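Local coordinates for protein beta-hexosaminidase (Neisseria gonorrhoeae, PDB 6JTJ) that probably cleaves terminal beta-1,4-linked N-acetylglucosamine from peptide-linked peptidoglycan fragments during cell-wall recycling, as a family 3 glycoside hydrolase, at residues L121-V126 / I177-F182; T164-L169 / G209-G214; N125-I130 / T141-V146. All blocks are in the same frame, centred on the assembly; numbering follows the deposited sequence.

Interaction 1 of 3, residues L121-V126 / I177-F182; sequences LPAMNV and IGNRSF. With NAG (2-acetamido-2-deoxy-beta-D-glucopyranose), chain I.
M124 swings CG to the side opposite its own carbonyl carbon (chi1 -65°), and further bends at chi2 and chi3 carry SD to the ring of F182, over whose face CB already lies. The two side chains run side by side and point the same way. CB of M124 is displaced toward the rim, 4.1 Å from the centroid of the F182 ring. Further along, M124 SD comes down obliquely to 3.5 Å from F182 CE1, a Met-aromatic contact. Beyond this pair, F182 also packs on L192 and A193 of helix 186-202.

The second patch is made by two asparagines. N125 OD1 rests 3.4 Å from N179 CB, and the amide planes are turned 39° against each other. A123 CB sits almost equally far from CG, OD1 and ND2 of N179, with N179 CG at 3.7 Å. N179 itself packs on N179 of the second subunit.

Backbone polarity is met too. N125 N, in the first turn of helix 124-134, donates to N179 O at 3.1 Å, moderately bent at 146°. One water then donates to both N125 O and F182 O, the latter at 2.7 Å.

R180 starts its side chain away from 121-126. Its NE forms a salt bridge with E107, and NH2 makes a weak bond to O3 of the bound N-acetylglucosamine. A helix start thus backs the loop that carries a predicted substrate-binding arginine, at the active-site end of a family 3 glycosidase TIM-barrel domain.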
ATOM      1  N   LEU C 121       0.293  -4.930  18.771  1.00 26.93           N
ATOM      2  CA  LEU C 121      -0.748  -5.809  18.252  1.00 26.05           C
ATOM      3  C   LEU C 121      -0.234  -6.633  17.076  1.00 24.89           C
ATOM      4  O   LEU C 121       0.531  -6.125  16.256  1.00 26.25           O
ATOM      5  CB  LEU C 121      -1.950  -4.985  17.800  1.00 24.99           C
ATOM      6  CG  LEU C 121      -2.613  -4.130  18.876  1.00 25.93           C
ATOM      7  CD1 LEU C 121      -3.484  -3.068  18.231  1.00 26.98           C
ATOM      8  CD2 LEU C 121      -3.425  -4.979  19.833  1.00 27.17           C
ATOM      9  N   PRO C 122      -0.669  -7.888  16.981  1.00 22.87           N
ATOM     10  CA  PRO C 122      -0.248  -8.704  15.877  1.00 23.13           C
ATOM     11  C   PRO C 122      -1.013  -8.338  14.636  1.00 22.85           C
ATOM     12  O   PRO C 122      -2.118  -7.793  14.742  1.00 22.38           O
ATOM     13  CB  PRO C 122      -0.668 -10.109  16.311  1.00 23.84           C
ATOM     14  CG  PRO C 122      -1.885  -9.870  17.154  1.00 22.60           C
ATOM     15  CD  PRO C 122      -1.527  -8.637  17.923  1.00 23.23           C
ATOM     16  N   ALA C 123      -0.444  -8.641  13.473  1.00 21.23           N
ATOM     17  CA  ALA C 123      -1.175  -8.522  12.226  1.00 22.31           C
ATOM     18  C   ALA C 123      -2.352  -9.519  12.238  1.00 23.66           C
ATOM     19  O   ALA C 123      -2.252 -10.594  12.817  1.00 21.80           O
ATOM     20  CB  ALA C 123      -0.259  -8.808  11.059  1.00 22.00           C
ATOM     21  N   MET C 124      -3.457  -9.161  11.603  1.00 23.15           N
ATOM     22  CA  MET C 124      -4.628 -10.038  11.598  1.00 23.99           C
ATOM     23  C   MET C 124      -4.396 -11.403  10.962  1.00 23.83           C
ATOM     24  O   MET C 124      -5.056 -12.372  11.329  1.00 22.62           O
ATOM     25  CB  MET C 124      -5.823  -9.357  10.938  1.00 23.39           C
ATOM     26  CG  MET C 124      -6.347  -8.144  11.681  1.00 22.47           C
ATOM     27  SD  MET C 124      -6.905  -8.525  13.358  1.00 24.75           S
ATOM     28  CE  MET C 124      -5.451  -8.163  14.327  1.00 24.52           C
ATOM     29  N   ASN C 125      -3.454 -11.524  10.039  1.00 24.31           N
ATOM     30  CA  ASN C 125      -3.219 -12.828   9.456  1.00 26.77           C
ATOM     31  C   ASN C 125      -2.658 -13.843  10.469  1.00 27.23           C
ATOM     32  O   ASN C 125      -2.759 -15.045  10.241  1.00 26.08           O
ATOM     33  CB  ASN C 125      -2.332 -12.770   8.215  1.00 29.07           C
ATOM     34  CG  ASN C 125      -0.872 -12.646   8.543  1.00 30.02           C
ATOM     35  OD1 ASN C 125      -0.475 -11.911   9.448  1.00 34.68           O
ATOM     36  ND2 ASN C 125      -0.056 -13.355   7.796  1.00 34.87           N
ATOM     37  N   VAL C 126      -2.059 -13.348  11.544  1.00 27.14           N
ATOM     38  CA  VAL C 126      -1.584 -14.199  12.612  1.00 30.38           C
ATOM     39  C   VAL C 126      -2.762 -14.981  13.188  1.00 32.84           C
ATOM     40  O   VAL C 126      -2.613 -16.146  13.498  1.00 32.79           O
ATOM     41  CB  VAL C 126      -0.876 -13.391  13.707  1.00 30.73           C
ATOM     42  CG1 VAL C 126      -0.578 -14.254  14.917  1.00 29.70           C
ATOM     43  CG2 VAL C 126       0.430 -12.797  13.166  1.00 31.03           C
ATOM     44  N   ILE C 177      -2.862  -4.692   1.257  1.00 19.88           N
ATOM     45  CA  ILE C 177      -3.654  -5.369   2.271  1.00 20.27           C
ATOM     46  C   ILE C 177      -2.712  -6.356   2.933  1.00 21.12           C
ATOM     47  O   ILE C 177      -2.449  -6.238   4.115  1.00 22.63           O
ATOM     48  CB  ILE C 177      -4.904  -6.077   1.704  1.00 19.37           C
ATOM     49  CG1 ILE C 177      -5.848  -5.083   1.007  1.00 19.35           C
ATOM     50  CG2 ILE C 177      -5.652  -6.829   2.801  1.00 18.81           C
ATOM     51  CD1 ILE C 177      -6.297  -3.915   1.845  1.00 20.25           C
ATOM     52  N   GLY C 178      -2.176  -7.277   2.153  1.00 21.04           N
ATOM     53  CA  GLY C 178      -1.157  -8.194   2.626  1.00 21.49           C
ATOM     54  C   GLY C 178      -1.528  -8.981   3.859  1.00 21.79           C
ATOM     55  O   GLY C 178      -2.573  -9.618   3.888  1.00 21.74           O
ATOM     56  N   ASN C 179      -0.719  -8.861   4.902  1.00 19.91           N
ATOM     57  CA  ASN C 179      -1.016  -9.536   6.123  1.00 19.48           C
ATOM     58  C   ASN C 179      -2.119  -8.848   6.989  1.00 18.69           C
ATOM     59  O   ASN C 179      -2.427  -9.295   8.074  1.00 17.68           O
ATOM     60  CB  ASN C 179       0.282  -9.818   6.873  1.00 20.37           C
ATOM     61  CG  ASN C 179       0.859  -8.570   7.540  1.00 22.14           C
ATOM     62  OD1 ASN C 179       0.244  -7.513   7.545  1.00 21.05           O
ATOM     63  ND2 ASN C 179       2.035  -8.712   8.136  1.00 22.78           N
ATOM     64  N   ARG C 180      -2.714  -7.773   6.501  1.00 18.32           N
ATOM     65  CA  ARG C 180      -3.812  -7.129   7.206  1.00 18.06           C
ATOM     66  C   ARG C 180      -5.112  -7.927   7.099  1.00 18.45           C
ATOM     67  O   ARG C 180      -6.051  -7.662   7.856  1.00 18.04           O
ATOM     68  CB  ARG C 180      -4.044  -5.743   6.678  1.00 17.31           C
ATOM     69  CG  ARG C 180      -2.859  -4.797   6.919  1.00 17.34           C
ATOM     70  CD  ARG C 180      -2.931  -3.618   5.985  1.00 16.11           C
ATOM     71  NE  ARG C 180      -4.073  -2.779   6.309  1.00 16.25           N
ATOM     72  CZ  ARG C 180      -4.566  -1.845   5.508  1.00 16.08           C
ATOM     73  NH1 ARG C 180      -4.034  -1.664   4.311  1.00 16.34           N
ATOM     74  NH2 ARG C 180      -5.597  -1.102   5.902  1.00 15.82           N
ATOM     75  N   SER C 181      -5.164  -8.867   6.155  1.00 18.05           N
ATOM     76  CA  SER C 181      -6.314  -9.740   6.001  1.00 19.86           C
ATOM     77  C   SER C 181      -6.168 -10.964   6.917  1.00 21.70           C
ATOM     78  O   SER C 181      -5.067 -11.500   7.079  1.00 19.65           O
ATOM     79  CB  SER C 181      -6.436 -10.183   4.550  1.00 20.04           C
ATOM     80  OG  SER C 181      -7.316 -11.262   4.407  1.00 20.66           O
ATOM     81  N   PHE C 182      -7.289 -11.383   7.521  1.00 21.33           N
ATOM     82  CA  PHE C 182      -7.298 -12.547   8.398  1.00 22.09           C
ATOM     83  C   PHE C 182      -6.884 -13.817   7.660  1.00 22.29           C
ATOM     84  O   PHE C 182      -6.121 -14.604   8.191  1.00 23.10           O
ATOM     85  CB  PHE C 182      -8.695 -12.821   8.956  1.00 20.43           C
ATOM     86  CG  PHE C 182      -9.136 -11.886  10.043  1.00 21.00           C
ATOM     87  CD1 PHE C 182      -8.615 -11.970  11.323  1.00 20.97           C
ATOM     88  CD2 PHE C 182     -10.105 -10.924   9.792  1.00 20.83           C
ATOM     89  CE1 PHE C 182      -9.044 -11.121  12.326  1.00 21.48           C
ATOM     90  CE2 PHE C 182     -10.537 -10.087  10.792  1.00 21.06           C
ATOM     91  CZ  PHE C 182     -10.003 -10.173  12.060  1.00 20.67           C
TER
HETATM   92  C1  NAG I 401      -7.257   4.372   3.749  1.00 49.64           C
HETATM   93  C2  NAG I 401      -6.894   2.954   4.213  1.00 48.63           C
HETATM   94  C3  NAG I 401      -7.835   2.501   5.304  1.00 47.41           C
HETATM   95  C4  NAG I 401      -7.924   3.544   6.416  1.00 47.08           C
HETATM   96  C5  NAG I 401      -8.395   4.881   5.877  1.00 46.56           C
HETATM   97  C6  NAG I 401      -8.304   5.970   6.950  1.00 46.47           C
HETATM   98  C7  NAG I 401      -6.091   1.018   2.846  1.00 55.58           C
HETATM   99  C8  NAG I 401      -4.900   0.979   3.708  1.00 55.02           C
HETATM  100  N2  NAG I 401      -6.966   1.985   3.148  1.00 50.48           N
HETATM  101  O1  NAG I 401      -6.145   4.991   3.129  1.00 48.37           O
HETATM  102  O3  NAG I 401      -7.389   1.256   5.794  1.00 41.73           O
HETATM  103  O4  NAG I 401      -8.766   3.121   7.458  1.00 39.15           O
HETATM  104  O5  NAG I 401      -7.551   5.267   4.812  1.00 49.95           O
HETATM  105  O6  NAG I 401      -6.976   6.217   7.384  1.00 41.56           O
HETATM  106  O7  NAG I 401      -6.211   0.224   1.898  1.00 51.89           O
HETATM  107  O   HOH W   1      -4.040 -16.132   7.540  1.00 33.30           O

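Interaction 2 of 3, residues T164-L169 / G209-G214; sequences TPVLDL and GKHFPG. With NAG (2-acetamido-2-deoxy-beta-D-glucopyranose), chain I.
Backbone bonds join V166 and K210 in a single bridge. K210 N donates to P165 O at 3.1 Å, and L167 N reaches K210 O at 2.7 Å and 171°, so K210 bonds to the residues flanking V166, as in a parallel pairing. D168 N adds only a weak bond to the same K210 O, while the CA of G209 directs a C-H at P165 O.

Apolar packing is slighter: the V166 and K210 side chains pass at a slant, V166 CG2 nearest K210 CE, and L167 CD1 lies against the CA of G209.

This is the loop end of strand 208-212 in the family 3 TIM barrel; KHFPG is consistent with the conserved Lys-His motif of this family, and K210 and H211 are predicted to bind substrate. The chain turns a corner at H211, after a cis peptide bond.

The carboxylate of D168 grips H211 twice. D168 OD2 takes H211 ND1 at 2.7 Å through its syn lone pair and in the plane of the imidazole, with the two flat groups only 7° apart, which fixes the rotation of the ring. D168 OD1 accepts H211 N at 2.9 Å from above the carboxylate plane, holding the carboxylate against the backbone. K210 CB lies over the ring's centre.

Bonds to the sugar come next. H211 NE2 and O3 of the bound N-acetylglucosamine are 2.9 Å apart, either able to donate. K210, its chain bent at chi3 (-73°), brings NZ to 3.0 Å from O4 and 3.2 Å from O3 of the sugar. E107 makes a salt bridge with that ammonium group and F163 O also accepts from it, while D221 O of the second subunit binds the sugar too.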
ATOM      1  N   THR C 164     -11.342  -0.863  12.338  1.00 21.19           N
ATOM      2  CA  THR C 164     -10.997  -2.256  12.224  1.00 20.68           C
ATOM      3  C   THR C 164     -12.294  -3.027  12.473  1.00 20.43           C
ATOM      4  O   THR C 164     -13.179  -2.546  13.204  1.00 21.53           O
ATOM      5  CB  THR C 164      -9.869  -2.596  13.217  1.00 20.90           C
ATOM      6  OG1 THR C 164      -9.248  -3.840  12.877  1.00 21.18           O
ATOM      7  CG2 THR C 164     -10.381  -2.639  14.659  1.00 21.75           C
ATOM      8  N   PRO C 165     -12.437  -4.222  11.878  1.00 21.11           N
ATOM      9  CA  PRO C 165     -11.466  -5.003  11.142  1.00 18.63           C
ATOM     10  C   PRO C 165     -11.499  -4.921   9.625  1.00 17.60           C
ATOM     11  O   PRO C 165     -12.542  -4.649   9.015  1.00 16.23           O
ATOM     12  CB  PRO C 165     -11.847  -6.412  11.512  1.00 19.51           C
ATOM     13  CG  PRO C 165     -13.343  -6.365  11.565  1.00 20.06           C
ATOM     14  CD  PRO C 165     -13.652  -5.016  12.162  1.00 21.15           C
ATOM     15  N   VAL C 166     -10.352  -5.256   9.042  1.00 16.43           N
ATOM     16  CA  VAL C 166     -10.245  -5.588   7.638  1.00 16.99           C
ATOM     17  C   VAL C 166     -10.981  -6.902   7.355  1.00 17.40           C
ATOM     18  O   VAL C 166     -10.709  -7.914   7.995  1.00 19.88           O
ATOM     19  CB  VAL C 166      -8.765  -5.713   7.235  1.00 17.17           C
ATOM     20  CG1 VAL C 166      -8.621  -6.262   5.821  1.00 17.77           C
ATOM     21  CG2 VAL C 166      -8.096  -4.352   7.336  1.00 17.81           C
ATOM     22  N   LEU C 167     -11.906  -6.861   6.407  1.00 16.48           N
ATOM     23  CA  LEU C 167     -12.703  -8.000   5.986  1.00 16.69           C
ATOM     24  C   LEU C 167     -12.339  -8.453   4.581  1.00 17.71           C
ATOM     25  O   LEU C 167     -12.931  -9.381   4.028  1.00 18.25           O
ATOM     26  CB  LEU C 167     -14.178  -7.617   6.015  1.00 16.26           C
ATOM     27  CG  LEU C 167     -14.737  -7.178   7.361  1.00 15.78           C
ATOM     28  CD1 LEU C 167     -16.221  -6.825   7.252  1.00 16.47           C
ATOM     29  CD2 LEU C 167     -14.552  -8.258   8.406  1.00 15.95           C
ATOM     30  N   ASP C 168     -11.344  -7.794   3.995  1.00 17.89           N
ATOM     31  CA  ASP C 168     -10.822  -8.180   2.699  1.00 17.86           C
ATOM     32  C   ASP C 168     -10.262  -9.600   2.766  1.00 17.87           C
ATOM     33  O   ASP C 168      -9.694 -10.002   3.787  1.00 16.71           O
ATOM     34  CB  ASP C 168      -9.706  -7.217   2.278  1.00 17.57           C
ATOM     35  CG  ASP C 168     -10.179  -5.761   2.238  1.00 18.46           C
ATOM     36  OD1 ASP C 168     -11.267  -5.492   1.672  1.00 17.45           O
ATOM     37  OD2 ASP C 168      -9.422  -4.891   2.733  1.00 17.92           O
ATOM     38  N   LEU C 169     -10.431 -10.346   1.682  1.00 18.44           N
ATOM     39  CA  LEU C 169      -9.956 -11.727   1.631  1.00 20.02           C
ATOM     40  C   LEU C 169      -8.533 -11.756   1.052  1.00 19.13           C
ATOM     41  O   LEU C 169      -8.211 -11.013   0.141  1.00 19.13           O
ATOM     42  CB  LEU C 169     -10.845 -12.579   0.732  1.00 20.57           C
ATOM     43  CG  LEU C 169     -12.360 -12.553   0.971  1.00 22.31           C
ATOM     44  CD1 LEU C 169     -13.056 -13.543   0.032  1.00 23.24           C
ATOM     45  CD2 LEU C 169     -12.684 -12.881   2.416  1.00 22.20           C
ATOM     46  N   GLY C 209     -15.872  -2.194   9.259  1.00 18.52           N
ATOM     47  CA  GLY C 209     -15.396  -3.143   8.282  1.00 18.53           C
ATOM     48  C   GLY C 209     -14.752  -2.447   7.096  1.00 18.05           C
ATOM     49  O   GLY C 209     -15.270  -1.448   6.636  1.00 17.63           O
ATOM     50  N   LYS C 210     -13.632  -2.976   6.621  1.00 17.42           N
ATOM     51  CA  LYS C 210     -12.900  -2.396   5.497  1.00 17.69           C
ATOM     52  C   LYS C 210     -12.476  -3.506   4.541  1.00 16.80           C
ATOM     53  O   LYS C 210     -12.135  -4.587   5.020  1.00 15.56           O
ATOM     54  CB  LYS C 210     -11.615  -1.723   6.000  1.00 18.00           C
ATOM     55  CG  LYS C 210     -11.793  -0.885   7.234  1.00 18.72           C
ATOM     56  CD  LYS C 210     -10.631   0.097   7.417  1.00 18.33           C
ATOM     57  CE  LYS C 210      -9.349  -0.567   7.874  1.00 18.58           C
ATOM     58  NZ  LYS C 210      -8.516   0.423   8.637  1.00 19.49           N
ATOM     59  N   HIS C 211     -12.435  -3.292   3.213  1.00 16.57           N
ATOM     60  CA  HIS C 211     -12.839  -2.080   2.509  1.00 16.18           C
ATOM     61  C   HIS C 211     -13.927  -2.501   1.545  1.00 15.58           C
ATOM     62  O   HIS C 211     -13.668  -3.215   0.592  1.00 15.53           O
ATOM     63  CB  HIS C 211     -11.654  -1.472   1.763  1.00 16.16           C
ATOM     64  CG  HIS C 211     -10.478  -1.209   2.637  1.00 16.26           C
ATOM     65  ND1 HIS C 211      -9.627  -2.208   3.068  1.00 15.93           N
ATOM     66  CD2 HIS C 211     -10.003  -0.057   3.165  1.00 16.33           C
ATOM     67  CE1 HIS C 211      -8.672  -1.682   3.809  1.00 16.20           C
ATOM     68  NE2 HIS C 211      -8.881  -0.383   3.888  1.00 16.59           N
ATOM     69  N   PHE C 212     -15.155  -2.079   1.827  1.00 16.54           N
ATOM     70  CA  PHE C 212     -16.336  -2.547   1.112  1.00 16.60           C
ATOM     71  C   PHE C 212     -16.253  -2.181  -0.362  1.00 17.04           C
ATOM     72  O   PHE C 212     -15.949  -1.033  -0.683  1.00 18.54           O
ATOM     73  CB  PHE C 212     -17.594  -1.899   1.697  1.00 16.96           C
ATOM     74  CG  PHE C 212     -18.856  -2.291   0.988  1.00 17.27           C
ATOM     75  CD1 PHE C 212     -19.528  -3.456   1.344  1.00 17.48           C
ATOM     76  CD2 PHE C 212     -19.361  -1.514  -0.019  1.00 18.06           C
ATOM     77  CE1 PHE C 212     -20.672  -3.836   0.698  1.00 18.10           C
ATOM     78  CE2 PHE C 212     -20.536  -1.880  -0.672  1.00 18.77           C
ATOM     79  CZ  PHE C 212     -21.193  -3.033  -0.311  1.00 18.82           C
ATOM     80  N   PRO C 213     -16.599  -3.112  -1.262  1.00 17.06           N
ATOM     81  CA  PRO C 213     -17.103  -4.460  -1.088  1.00 17.98           C
ATOM     82  C   PRO C 213     -16.037  -5.562  -1.128  1.00 18.54           C
ATOM     83  O   PRO C 213     -16.399  -6.755  -1.222  1.00 18.29           O
ATOM     84  CB  PRO C 213     -18.025  -4.606  -2.291  1.00 18.02           C
ATOM     85  CG  PRO C 213     -17.285  -3.873  -3.363  1.00 17.71           C
ATOM     86  CD  PRO C 213     -16.597  -2.733  -2.684  1.00 17.66           C
ATOM     87  N   GLY C 214     -14.759  -5.195  -1.006  1.00 18.10           N
ATOM     88  CA  GLY C 214     -13.674  -6.187  -0.940  1.00 19.26           C
ATOM     89  C   GLY C 214     -12.475  -5.770  -1.757  1.00 19.89           C
ATOM     90  O   GLY C 214     -12.552  -5.665  -2.971  1.00 19.22           O
TER
HETATM   91  C1  NAG I 401      -7.257   4.372   3.749  1.00 49.64           C
HETATM   92  C2  NAG I 401      -6.894   2.954   4.213  1.00 48.63           C
HETATM   93  C3  NAG I 401      -7.835   2.501   5.304  1.00 47.41           C
HETATM   94  C4  NAG I 401      -7.924   3.544   6.416  1.00 47.08           C
HETATM   95  C5  NAG I 401      -8.395   4.881   5.877  1.00 46.56           C
HETATM   96  C6  NAG I 401      -8.304   5.970   6.950  1.00 46.47           C
HETATM   97  C7  NAG I 401      -6.091   1.018   2.846  1.00 55.58           C
HETATM   98  C8  NAG I 401      -4.900   0.979   3.708  1.00 55.02           C
HETATM   99  N2  NAG I 401      -6.966   1.985   3.148  1.00 50.48           N
HETATM  100  O1  NAG I 401      -6.145   4.991   3.129  1.00 48.37           O
HETATM  101  O3  NAG I 401      -7.389   1.256   5.794  1.00 41.73           O
HETATM  102  O4  NAG I 401      -8.766   3.121   7.458  1.00 39.15           O
HETATM  103  O5  NAG I 401      -7.551   5.267   4.812  1.00 49.95           O
HETATM  104  O6  NAG I 401      -6.976   6.217   7.384  1.00 41.56           O
HETATM  105  O7  NAG I 401      -6.211   0.224   1.898  1.00 51.89           O

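Interaction 3 of 3, residues N125-I130 / T141-V146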
ATOM      1  N   ASN C 125      -3.454 -11.524  10.039  1.00 24.31           N
ATOM      2  CA  ASN C 125      -3.219 -12.828   9.456  1.00 26.77           C
ATOM      3  C   ASN C 125      -2.658 -13.843  10.469  1.00 27.23           C
ATOM      4  O   ASN C 125      -2.759 -15.045  10.241  1.00 26.08           O
ATOM      5  CB  ASN C 125      -2.332 -12.770   8.215  1.00 29.07           C
ATOM      6  CG  ASN C 125      -0.872 -12.646   8.543  1.00 30.02           C
ATOM      7  OD1 ASN C 125      -0.475 -11.911   9.448  1.00 34.68           O
ATOM      8  ND2 ASN C 125      -0.056 -13.355   7.796  1.00 34.87           N
ATOM      9  N   VAL C 126      -2.059 -13.348  11.544  1.00 27.14           N
ATOM     10  CA  VAL C 126      -1.584 -14.199  12.612  1.00 30.38           C
ATOM     11  C   VAL C 126      -2.762 -14.981  13.188  1.00 32.84           C
ATOM     12  O   VAL C 126      -2.613 -16.146  13.498  1.00 32.79           O
ATOM     13  CB  VAL C 126      -0.876 -13.391  13.707  1.00 30.73           C
ATOM     14  CG1 VAL C 126      -0.578 -14.254  14.917  1.00 29.70           C
ATOM     15  CG2 VAL C 126       0.430 -12.797  13.166  1.00 31.03           C
ATOM     16  N   LEU C 127      -3.938 -14.352  13.266  1.00 31.55           N
ATOM     17  CA  LEU C 127      -5.124 -15.024  13.753  1.00 28.61           C
ATOM     18  C   LEU C 127      -5.610 -16.081  12.786  1.00 27.27           C
ATOM     19  O   LEU C 127      -6.047 -17.144  13.197  1.00 25.88           O
ATOM     20  CB  LEU C 127      -6.234 -14.023  14.066  1.00 28.48           C
ATOM     21  CG  LEU C 127      -5.837 -13.036  15.164  1.00 30.39           C
ATOM     22  CD1 LEU C 127      -6.796 -11.856  15.199  1.00 30.79           C
ATOM     23  CD2 LEU C 127      -5.770 -13.716  16.518  1.00 30.80           C
ATOM     24  N   GLY C 128      -5.492 -15.828  11.499  1.00 27.64           N
ATOM     25  CA  GLY C 128      -5.812 -16.829  10.487  1.00 27.70           C
ATOM     26  C   GLY C 128      -4.829 -17.993  10.465  1.00 29.21           C
ATOM     27  O   GLY C 128      -5.183 -19.103  10.080  1.00 29.72           O
ATOM     28  N   GLN C 129      -3.590 -17.744  10.855  1.00 31.14           N
ATOM     29  CA  GLN C 129      -2.613 -18.823  10.963  1.00 33.49           C
ATOM     30  C   GLN C 129      -2.934 -19.725  12.157  1.00 34.17           C
ATOM     31  O   GLN C 129      -2.748 -20.938  12.077  1.00 33.09           O
ATOM     32  CB  GLN C 129      -1.196 -18.257  11.080  1.00 33.23           C
ATOM     33  CG  GLN C 129      -0.724 -17.649   9.786  1.00 35.36           C
ATOM     34  CD  GLN C 129       0.584 -16.890   9.925  1.00 39.36           C
ATOM     35  OE1 GLN C 129       0.907 -16.329  10.977  1.00 40.51           O
ATOM     36  NE2 GLN C 129       1.355 -16.883   8.855  1.00 46.75           N
ATOM     37  N   ILE C 130      -3.369 -19.131  13.271  1.00 34.62           N
ATOM     38  CA  ILE C 130      -3.838 -19.902  14.419  1.00 35.56           C
ATOM     39  C   ILE C 130      -5.049 -20.741  14.005  1.00 39.29           C
ATOM     40  O   ILE C 130      -5.162 -21.897  14.381  1.00 43.67           O
ATOM     41  CB  ILE C 130      -4.215 -18.997  15.601  1.00 35.90           C
ATOM     42  CG1 ILE C 130      -2.975 -18.334  16.168  1.00 35.53           C
ATOM     43  CG2 ILE C 130      -4.900 -19.806  16.692  1.00 39.46           C
ATOM     44  CD1 ILE C 130      -3.243 -17.246  17.186  1.00 37.42           C
ATOM     45  N   THR C 141     -10.882 -17.414  20.103  1.00 34.31           N
ATOM     46  CA  THR C 141     -10.517 -16.989  21.440  1.00 36.67           C
ATOM     47  C   THR C 141      -9.402 -15.965  21.394  1.00 34.85           C
ATOM     48  O   THR C 141      -9.416 -14.952  22.110  1.00 36.32           O
ATOM     49  CB  THR C 141     -10.056 -18.201  22.276  1.00 41.93           C
ATOM     50  OG1 THR C 141     -11.126 -19.154  22.347  1.00 46.98           O
ATOM     51  CG2 THR C 141      -9.654 -17.790  23.689  1.00 41.54           C
ATOM     52  N   ALA C 142      -8.414 -16.237  20.558  1.00 33.23           N
ATOM     53  CA  ALA C 142      -7.296 -15.314  20.412  1.00 30.94           C
ATOM     54  C   ALA C 142      -7.782 -13.978  19.830  1.00 26.73           C
ATOM     55  O   ALA C 142      -7.400 -12.918  20.319  1.00 28.44           O
ATOM     56  CB  ALA C 142      -6.233 -15.928  19.517  1.00 33.73           C
ATOM     57  N   ALA C 143      -8.634 -14.042  18.809  1.00 27.14           N
ATOM     58  CA  ALA C 143      -9.213 -12.830  18.198  1.00 27.91           C
ATOM     59  C   ALA C 143      -9.952 -11.980  19.222  1.00 26.65           C
ATOM     60  O   ALA C 143      -9.790 -10.756  19.259  1.00 28.86           O
ATOM     61  CB  ALA C 143     -10.123 -13.197  17.036  1.00 27.18           C
ATOM     62  N   GLY C 144     -10.720 -12.620  20.096  1.00 29.14           N
ATOM     63  CA  GLY C 144     -11.458 -11.909  21.156  1.00 26.55           C
ATOM     64  C   GLY C 144     -10.549 -11.161  22.101  1.00 28.23           C
ATOM     65  O   GLY C 144     -10.811 -10.003  22.480  1.00 30.03           O
ATOM     66  N   GLN C 145      -9.441 -11.784  22.461  1.00 30.13           N
ATOM     67  CA  GLN C 145      -8.444 -11.140  23.327  1.00 30.81           C
ATOM     68  C   GLN C 145      -7.733  -9.988  22.641  1.00 27.16           C
ATOM     69  O   GLN C 145      -7.520  -8.935  23.245  1.00 27.05           O
ATOM     70  CB  GLN C 145      -7.390 -12.156  23.795  1.00 36.79           C
ATOM     71  CG  GLN C 145      -7.936 -13.257  24.733  1.00 40.47           C
ATOM     72  CD  GLN C 145      -8.674 -12.698  25.976  1.00 42.45           C
ATOM     73  OE1 GLN C 145      -8.112 -11.954  26.790  1.00 46.82           O
ATOM     74  NE2 GLN C 145      -9.978 -12.980  26.058  1.00 44.28           N
ATOM     75  N   VAL C 146      -7.398 -10.158  21.370  1.00 27.64           N
ATOM     76  CA  VAL C 146      -6.795  -9.052  20.607  1.00 26.45           C
ATOM     77  C   VAL C 146      -7.754  -7.868  20.570  1.00 24.32           C
ATOM     78  O   VAL C 146      -7.368  -6.750  20.867  1.00 24.81           O
ATOM     79  CB  VAL C 146      -6.398  -9.485  19.180  1.00 27.24           C
ATOM     80  CG1 VAL C 146      -5.998  -8.279  18.346  1.00 27.24           C
ATOM     81  CG2 VAL C 146      -5.243 -10.482  19.237  1.00 27.72           C
TER
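L127 lays its CD2 methyl over the backbone of the facing helix, 3.7 Å from A143 N. The same methyl touches A142 CB at 3.8 Å and reaches V146 CG2 at a looser 4.3 Å. Its twin branch meets the second alanine: L127 CD1 lies 4.0 Å from A143 CB. One leucine therefore spans two neighbouring alanines and the valine a turn further on, and the small alanine side chains let it come that close to the backbone. CG is set opposite the carbonyl carbon, beside the backbone N (chi1 -62°), and with chi2 near 165° both methyls reach the partner helix.

I130 adds a second point of contact three residues on. Its chain is extended at chi2, and only the end is used: I130 CD1 meets A142 CB at 4.0 Å. A142 is thus touched by two side chains from the other helix, L127 and I130. The side chains that meet across this interface are all apolar, and it is modest, with 174 Å² buried in all.

Helix 369-382 packs L381 on I130 and F377 on A142, and helix 186-202 supplies A195 to A143 and L196 to V146. L127 also touches F182, and V146 touches P122, so the pair is joined to the loops around it.

The segments run nearly antiparallel, their directions 157° apart, and their axes approach to 10.0 Å. Helices 124-134 and 136-155 follow each other with hardly any linker, so the contact is that of an antiparallel helical hairpin, in what is probably the outer helical layer of the family 3 barrel.

In the fold
Interaction 3 shares N125 and V126 with interaction 1, and both use helix 124-134; their centres lie about 9 Å apart. Interaction 2 is about 12 Å from interaction 1, centre to centre, and the two touch where S181 OG meets D168 O and where F182 meets V166. Interactions 2 and 3 do not touch, their nearest atoms being about 8 Å apart. Along the chain, the hairpin of interaction 3 closes first, while the segments of interactions 1 and 2 alternate. Together they form a path from a peripheral helix pair, through the loop holding R180, to strand 208-212, and interactions 1 and 2 both meet the same bound sugar.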